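PDB 6H2T: probable glutamine-binding lipoprotein GlnH (GLNBP) from Mycobacterium tuberculosis H37Rv, which binds glutamate, and probably aspartate, as a family 3 solute-binding lipoprotein and probably helps control protein kinase G activity and glutamate metabolism. Local coordinates for residues Asp141-Ile146 / Met231-Tyr236; Val190-Cys195 / Val207-Thr212. All coordinates share one frame; numbering follows the deposited sequence.

Contact 1 of 2, residues Asp141-Ile146 / Met231-Tyr236; sequences DANQRI and MADQPY. With GLU (glutamic acid), chain B.
Strands 140-149 and 233-241 run antiparallel here, beside the glutamate pocket of a family 3 solute-binding protein. Ala142 and Gln234 form a hydrogen-bonded pair. Ala142 N reaches Gln234 O at 2.9 Å, almost straight at 172°, and Gln234 N returns the bond to Ala142 O. The ladder continues past the bridges: Gln144 N binds Ala232 O, and Met231 N binds Gln144 O at 2.8 Å.

Ala232 O is gripped twice. Gln144 N and Gln234 NE2 approach it from opposite faces of its carbonyl plane. Asn143 OD1 in turn accepts from Ala232 N at 2.9 Å.

Asp141 OD1 and Asp233 OD1 lie 2.6 Å apart, with the carboxylate planes 64° apart. Oxygens this close suggest that one acid probably carries a proton. In both residues CG lies anti to the backbone N, which brings the two carboxyl groups together on the same face of the sheet, where both residues are exposed. A water accepts from Asn143 ND2 and probably donates to Asp233 OD1.

On the pocket side, Gln234 bends at chi2 (-70°), and its OE1 comes 3.7 Å from GLU CA. That oxygen is hydrogen-bonded to Ser124 and Thr172. A second water bridges Gln234 NE2 and Gln144 OE1, while Gln144 NE2 is hydrogen-bonded to Ser208. Ala142 CB lies 4.1 Å from Tyr236 CZ. At the far end from the ligand, Met231 SD packs on Ile146 CG1 at 3.7 Å.

Helix 172-177 meets Gln144 and Met231, helix 211-220 touches Ala142 and Arg145, and strand 224-227 meets Ile146.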
loop_
_atom_site.group_PDB
_atom_site.type_symbol
_atom_site.label_atom_id
_atom_site.label_comp_id
_atom_site.label_asym_id
_atom_site.label_seq_id
_atom_site.Cartn_x
_atom_site.Cartn_y
_atom_site.Cartn_z
ATOM N N ASP A 141 7.126 -0.984 6.552
ATOM C CA ASP A 141 7.687 0.331 6.255
ATOM C C ASP A 141 8.445 0.259 4.932
ATOM O O ASP A 141 9.467 -0.421 4.841
ATOM C CB ASP A 141 8.602 0.798 7.384
ATOM C CG ASP A 141 9.063 2.225 7.190
ATOM O OD1 ASP A 141 8.242 3.047 6.724
ATOM O OD2 ASP A 141 10.238 2.523 7.495
ATOM N N ALA A 142 7.965 0.973 3.917
ATOM C CA ALA A 142 8.603 0.974 2.605
ATOM C C ALA A 142 9.192 2.354 2.309
ATOM O O ALA A 142 9.058 3.294 3.092
ATOM C CB ALA A 142 7.602 0.557 1.528
ATOM N N ASN A 143 9.869 2.472 1.163
ATOM C CA ASN A 143 10.386 3.766 0.741
ATOM C C ASN A 143 10.295 3.895 -0.770
ATOM O O ASN A 143 10.546 2.936 -1.502
ATOM C CB ASN A 143 11.827 3.980 1.195
ATOM C CG ASN A 143 12.103 5.430 1.543
ATOM O OD1 ASN A 143 12.122 6.288 0.662
ATOM N ND2 ASN A 143 12.284 5.717 2.836
ATOM N N GLN A 144 9.926 5.087 -1.226
ATOM C CA GLN A 144 9.746 5.320 -2.650
ATOM C C GLN A 144 11.083 5.286 -3.373
ATOM O O GLN A 144 12.041 5.928 -2.941
ATOM C CB GLN A 144 9.080 6.675 -2.872
ATOM C CG GLN A 144 8.852 6.942 -4.346
ATOM C CD GLN A 144 7.849 8.044 -4.569
ATOM O OE1 GLN A 144 7.195 8.495 -3.634
ATOM N NE2 GLN A 144 7.745 8.509 -5.809
ATOM N N ARG A 145 11.154 4.548 -4.477
ATOM C CA ARG A 145 12.378 4.520 -5.281
ATOM C C ARG A 145 11.972 4.564 -6.749
ATOM O O ARG A 145 10.847 4.938 -7.093
ATOM C CB ARG A 145 13.243 3.301 -4.914
ATOM C CG ARG A 145 13.770 3.358 -3.475
ATOM C CD ARG A 145 14.774 2.255 -3.171
ATOM N NE ARG A 145 16.002 2.418 -3.953
ATOM C CZ ARG A 145 16.959 1.498 -4.053
ATOM N NH1 ARG A 145 16.843 0.337 -3.412
ATOM N NH2 ARG A 145 18.038 1.742 -4.794
ATOM N N ILE A 146 12.888 4.161 -7.630
ATOM C CA ILE A 146 12.715 4.280 -9.075
ATOM C C ILE A 146 12.933 2.913 -9.708
ATOM O O ILE A 146 13.837 2.180 -9.306
ATOM C CB ILE A 146 13.704 5.302 -9.663
ATOM C CG1 ILE A 146 13.430 6.695 -9.090
ATOM C CG2 ILE A 146 13.651 5.300 -11.207
ATOM C CD1 ILE A 146 14.568 7.694 -9.384
ATOM N N MET A 231 13.353 8.028 -1.585
ATOM C CA MET A 231 12.734 9.289 -1.969
ATOM C C MET A 231 11.666 9.779 -1.003
ATOM O O MET A 231 11.356 10.976 -1.013
ATOM C CB MET A 231 12.101 9.161 -3.362
ATOM C CG MET A 231 13.126 8.947 -4.462
ATOM S SD MET A 231 12.340 8.528 -6.017
ATOM C CE MET A 231 11.444 10.060 -6.346
ATOM N N ALA A 232 11.083 8.889 -0.199
ATOM C CA ALA A 232 10.001 9.254 0.711
ATOM C C ALA A 232 9.551 8.036 1.496
ATOM O O ALA A 232 9.229 7.001 0.904
ATOM C CB ALA A 232 8.793 9.829 -0.037
ATOM N N ASP A 233 9.504 8.163 2.818
ATOM C CA ASP A 233 9.062 7.063 3.666
ATOM C C ASP A 233 7.596 6.730 3.418
ATOM O O ASP A 233 6.771 7.618 3.184
ATOM C CB ASP A 233 9.260 7.426 5.136
ATOM C CG ASP A 233 8.820 6.319 6.066
ATOM O OD1 ASP A 233 9.357 5.202 5.916
ATOM O OD2 ASP A 233 7.956 6.560 6.941
ATOM N N GLN A 234 7.267 5.438 3.490
ATOM C CA GLN A 234 5.904 4.960 3.260
ATOM C C GLN A 234 5.523 3.961 4.340
ATOM O O GLN A 234 5.677 2.740 4.161
ATOM C CB GLN A 234 5.765 4.321 1.877
ATOM C CG GLN A 234 6.360 5.129 0.746
ATOM C CD GLN A 234 5.578 6.400 0.429
ATOM O OE1 GLN A 234 4.351 6.474 0.599
ATOM N NE2 GLN A 234 6.285 7.397 -0.056
ATOM N N PRO A 235 5.002 4.431 5.468
ATOM C CA PRO A 235 4.605 3.497 6.528
ATOM C C PRO A 235 3.182 3.003 6.327
ATOM O O PRO A 235 2.232 3.791 6.405
ATOM C CB PRO A 235 4.751 4.336 7.803
ATOM C CG PRO A 235 4.458 5.763 7.343
ATOM C CD PRO A 235 4.833 5.842 5.866
ATOM N N TYR A 236 3.025 1.701 6.075
ATOM C CA TYR A 236 1.721 1.138 5.734
ATOM C C TYR A 236 0.866 0.968 6.975
ATOM O O TYR A 236 1.317 0.402 7.979
ATOM C CB TYR A 236 1.856 -0.234 5.083
ATOM C CG TYR A 236 2.474 -0.260 3.710
ATOM C CD1 TYR A 236 2.848 0.912 3.054
ATOM C CD2 TYR A 236 2.683 -1.467 3.071
ATOM C CE1 TYR A 236 3.428 0.865 1.785
ATOM C CE2 TYR A 236 3.247 -1.521 1.812
ATOM C CZ TYR A 236 3.612 -0.361 1.180
ATOM O OH TYR A 236 4.165 -0.438 -0.076
HETATM N N GLU B . 1.943 3.542 -0.492
HETATM C CA GLU B . 1.723 4.754 -1.295
HETATM C C GLU B . 0.313 5.297 -1.068
HETATM O O GLU B . -0.253 6.032 -1.887
HETATM C CB GLU B . 1.960 4.478 -2.795
HETATM C CG GLU B . 1.586 3.077 -3.278
HETATM C CD GLU B . 0.095 2.797 -3.209
HETATM O OE1 GLU B . -0.548 2.600 -4.275
HETATM O OE2 GLU B . -0.431 2.733 -2.083
HETATM O OXT GLU B . -0.275 4.991 -0.026
HETATM O O HOH W 1 11.758 4.211 5.025
HETATM O O HOH W 2 5.628 9.816 -1.363
#

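Contact 2 of 2, residues Val190-Cys195 / Val207-Thr212; sequences VNWADC and VSTDDT. With GLU (glutamic acid), chain B.
Trp192 and Thr209 make the tight part of this buried contact, in the wall of the glutamate pocket. Thr209 comes over one face of the indole. Its CB stands 3.6 Å from the centroid of the six-membered ring, 26° off the normal, a CH-pi contact. OG1 sits over the same face, toward the rim, 3.2 Å from Trp192 CZ2. Thr209 OG1 lies anti to the backbone N (chi1 -170°), which carries it over the indole. This hydroxyl is hydrogen-bonded to Ser173.

At the ring edge, in its plane, Trp192 NE1 gives a nearly straight bond (174°) to GLU OE1 at 2.8 Å. The methyl groups of Val207 pack against Trp192 and Cys195: CG1 lies 3.9 Å from Trp192 CZ3, and CG2 lies 3.8 Å from Cys195 CB. Cys195 is tied to Cys166 by a disulfide.

The partly exposed Asn191, Ala193 and Asp194 make up the loose side, well away from 207-212. There Asn191 and Asp194 form a capping box: Asp194 N binds Asn191 OD1, and Asn191 N binds Asp194 OD2 at 3.2 Å.

Asp210, next to Thr209, takes the ligand amine on OD2, 2.7 Å from GLU N. Trp192 thus meets the ligand side chain and Asp210 its amino group, as befits an amino acid pocket of the periplasmic-binding-protein fold.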
loop_
_atom_site.group_PDB
_atom_site.type_symbol
_atom_site.label_atom_id
_atom_site.label_comp_id
_atom_site.label_asym_id
_atom_site.label_seq_id
_atom_site.Cartn_x
_atom_site.Cartn_y
_atom_site.Cartn_z
ATOM N N VAL A 190 -4.488 3.514 -13.391
ATOM C CA VAL A 190 -5.355 3.058 -12.309
ATOM C C VAL A 190 -4.558 2.296 -11.260
ATOM O O VAL A 190 -4.729 2.516 -10.058
ATOM C CB VAL A 190 -6.500 2.192 -12.858
ATOM C CG1 VAL A 190 -7.330 1.617 -11.692
ATOM C CG2 VAL A 190 -7.388 3.006 -13.780
ATOM N N ASN A 191 -3.693 1.372 -11.684
ATOM C CA ASN A 191 -2.995 0.538 -10.715
ATOM C C ASN A 191 -1.565 0.270 -11.168
ATOM O O ASN A 191 -1.152 0.624 -12.277
ATOM C CB ASN A 191 -3.754 -0.777 -10.451
ATOM C CG ASN A 191 -3.901 -1.641 -11.690
ATOM O OD1 ASN A 191 -2.922 -1.958 -12.349
ATOM N ND2 ASN A 191 -5.128 -2.050 -11.989
ATOM N N TRP A 192 -0.800 -0.371 -10.285
ATOM C CA TRP A 192 0.634 -0.476 -10.522
ATOM C C TRP A 192 0.952 -1.471 -11.628
ATOM O O TRP A 192 1.929 -1.280 -12.364
ATOM C CB TRP A 192 1.337 -0.799 -9.197
ATOM C CG TRP A 192 1.233 0.405 -8.293
ATOM C CD1 TRP A 192 0.475 0.532 -7.169
ATOM C CD2 TRP A 192 1.862 1.673 -8.499
ATOM N NE1 TRP A 192 0.612 1.801 -6.645
ATOM C CE2 TRP A 192 1.463 2.518 -7.440
ATOM C CE3 TRP A 192 2.741 2.176 -9.470
ATOM C CZ2 TRP A 192 1.906 3.841 -7.328
ATOM C CZ3 TRP A 192 3.177 3.499 -9.361
ATOM C CH2 TRP A 192 2.749 4.312 -8.305
ATOM N N ALA A 193 0.117 -2.500 -11.799
ATOM C CA ALA A 193 0.287 -3.402 -12.930
ATOM C C ALA A 193 0.206 -2.657 -14.256
ATOM O O ALA A 193 0.890 -3.028 -15.225
ATOM C CB ALA A 193 -0.769 -4.508 -12.874
ATOM N N ASP A 194 -0.621 -1.604 -14.321
ATOM C CA ASP A 194 -0.726 -0.817 -15.549
ATOM C C ASP A 194 0.579 -0.089 -15.858
ATOM O O ASP A 194 0.921 0.096 -17.033
ATOM C CB ASP A 194 -1.871 0.201 -15.447
ATOM C CG ASP A 194 -3.234 -0.448 -15.281
ATOM O OD1 ASP A 194 -3.430 -1.580 -15.751
ATOM O OD2 ASP A 194 -4.120 0.187 -14.666
ATOM N N CYS A 195 1.289 0.377 -14.822
ATOM C CA CYS A 195 2.606 0.971 -15.049
ATOM C C CYS A 195 3.566 -0.046 -15.636
ATOM O O CYS A 195 4.371 0.281 -16.515
ATOM C CB CYS A 195 3.195 1.524 -13.751
ATOM S SG CYS A 195 2.447 3.060 -13.170
ATOM N N VAL A 207 9.112 3.900 -13.608
ATOM C CA VAL A 207 8.039 3.905 -12.626
ATOM C C VAL A 207 8.643 4.368 -11.309
ATOM O O VAL A 207 9.779 4.011 -10.985
ATOM C CB VAL A 207 7.420 2.493 -12.491
ATOM C CG1 VAL A 207 6.271 2.493 -11.480
ATOM C CG2 VAL A 207 6.948 1.987 -13.868
ATOM N N SER A 208 7.904 5.153 -10.532
ATOM C CA SER A 208 8.397 5.515 -9.206
ATOM C C SER A 208 7.314 5.312 -8.154
ATOM O O SER A 208 6.259 5.944 -8.224
ATOM C CB SER A 208 8.903 6.959 -9.167
ATOM O OG SER A 208 9.399 7.243 -7.854
ATOM N N THR A 209 7.576 4.429 -7.190
ATOM C CA THR A 209 6.673 4.191 -6.069
ATOM C C THR A 209 7.426 3.382 -5.021
ATOM O O THR A 209 8.648 3.198 -5.112
ATOM C CB THR A 209 5.375 3.497 -6.517
ATOM O OG1 THR A 209 4.432 3.499 -5.433
ATOM C CG2 THR A 209 5.615 2.044 -6.971
ATOM N N ASP A 210 6.682 2.904 -4.023
ATOM C CA ASP A 210 7.234 2.106 -2.931
ATOM C C ASP A 210 8.132 0.996 -3.460
ATOM O O ASP A 210 7.735 0.249 -4.361
ATOM C CB ASP A 210 6.095 1.462 -2.139
ATOM C CG ASP A 210 5.051 2.453 -1.667
ATOM O OD1 ASP A 210 5.211 3.673 -1.866
ATOM O OD2 ASP A 210 4.047 1.976 -1.095
ATOM N N ASP A 211 9.317 0.847 -2.847
ATOM C CA ASP A 211 10.245 -0.176 -3.325
ATOM C C ASP A 211 9.667 -1.576 -3.176
ATOM O O ASP A 211 10.002 -2.470 -3.961
ATOM C CB ASP A 211 11.611 -0.054 -2.623
ATOM C CG ASP A 211 11.551 -0.113 -1.074
ATOM O OD1 ASP A 211 10.475 -0.118 -0.434
ATOM O OD2 ASP A 211 12.658 -0.153 -0.487
ATOM N N THR A 212 8.788 -1.773 -2.191
ATOM C CA THR A 212 8.018 -3.013 -2.056
ATOM C C THR A 212 7.237 -3.334 -3.326
ATOM O O THR A 212 7.311 -4.450 -3.855
ATOM C CB THR A 212 7.041 -2.842 -0.896
ATOM O OG1 THR A 212 6.484 -1.525 -1.008
ATOM C CG2 THR A 212 7.761 -2.982 0.445
HETATM N N GLU B . 1.943 3.542 -0.492
HETATM C CA GLU B . 1.723 4.754 -1.295
HETATM C C GLU B . 0.313 5.297 -1.068
HETATM O O GLU B . -0.253 6.032 -1.887
HETATM C CB GLU B . 1.960 4.478 -2.795
HETATM C CG GLU B . 1.586 3.077 -3.278
HETATM C CD GLU B . 0.095 2.797 -3.209
HETATM O OE1 GLU B . -0.548 2.600 -4.275
HETATM O OE2 GLU B . -0.431 2.733 -2.083
HETATM O OXT GLU B . -0.275 4.991 -0.026
#

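In the fold
After the earlier helices and strands, the chain reaches strand 140-149, which supplies 141-146. It passes strands 164-168 and 185-189, then enters helix 192-200. Contact 2 closes a short loop between this helix and the strand-to-helix corner at 207-212. Helix 211-220 and strand 224-227 follow before 231-236 closes the longer loop of contact 1. Contact 2 is therefore nested inside contact 1. Strands 140-149 and 206-208 are neighbours in one mixed sheet, so both contacts reach it. Their centres lie about 12 Å apart. They meet at Tyr236, whose OH probably bonds to Asp210 and Thr212, and both touch the bound glutamate.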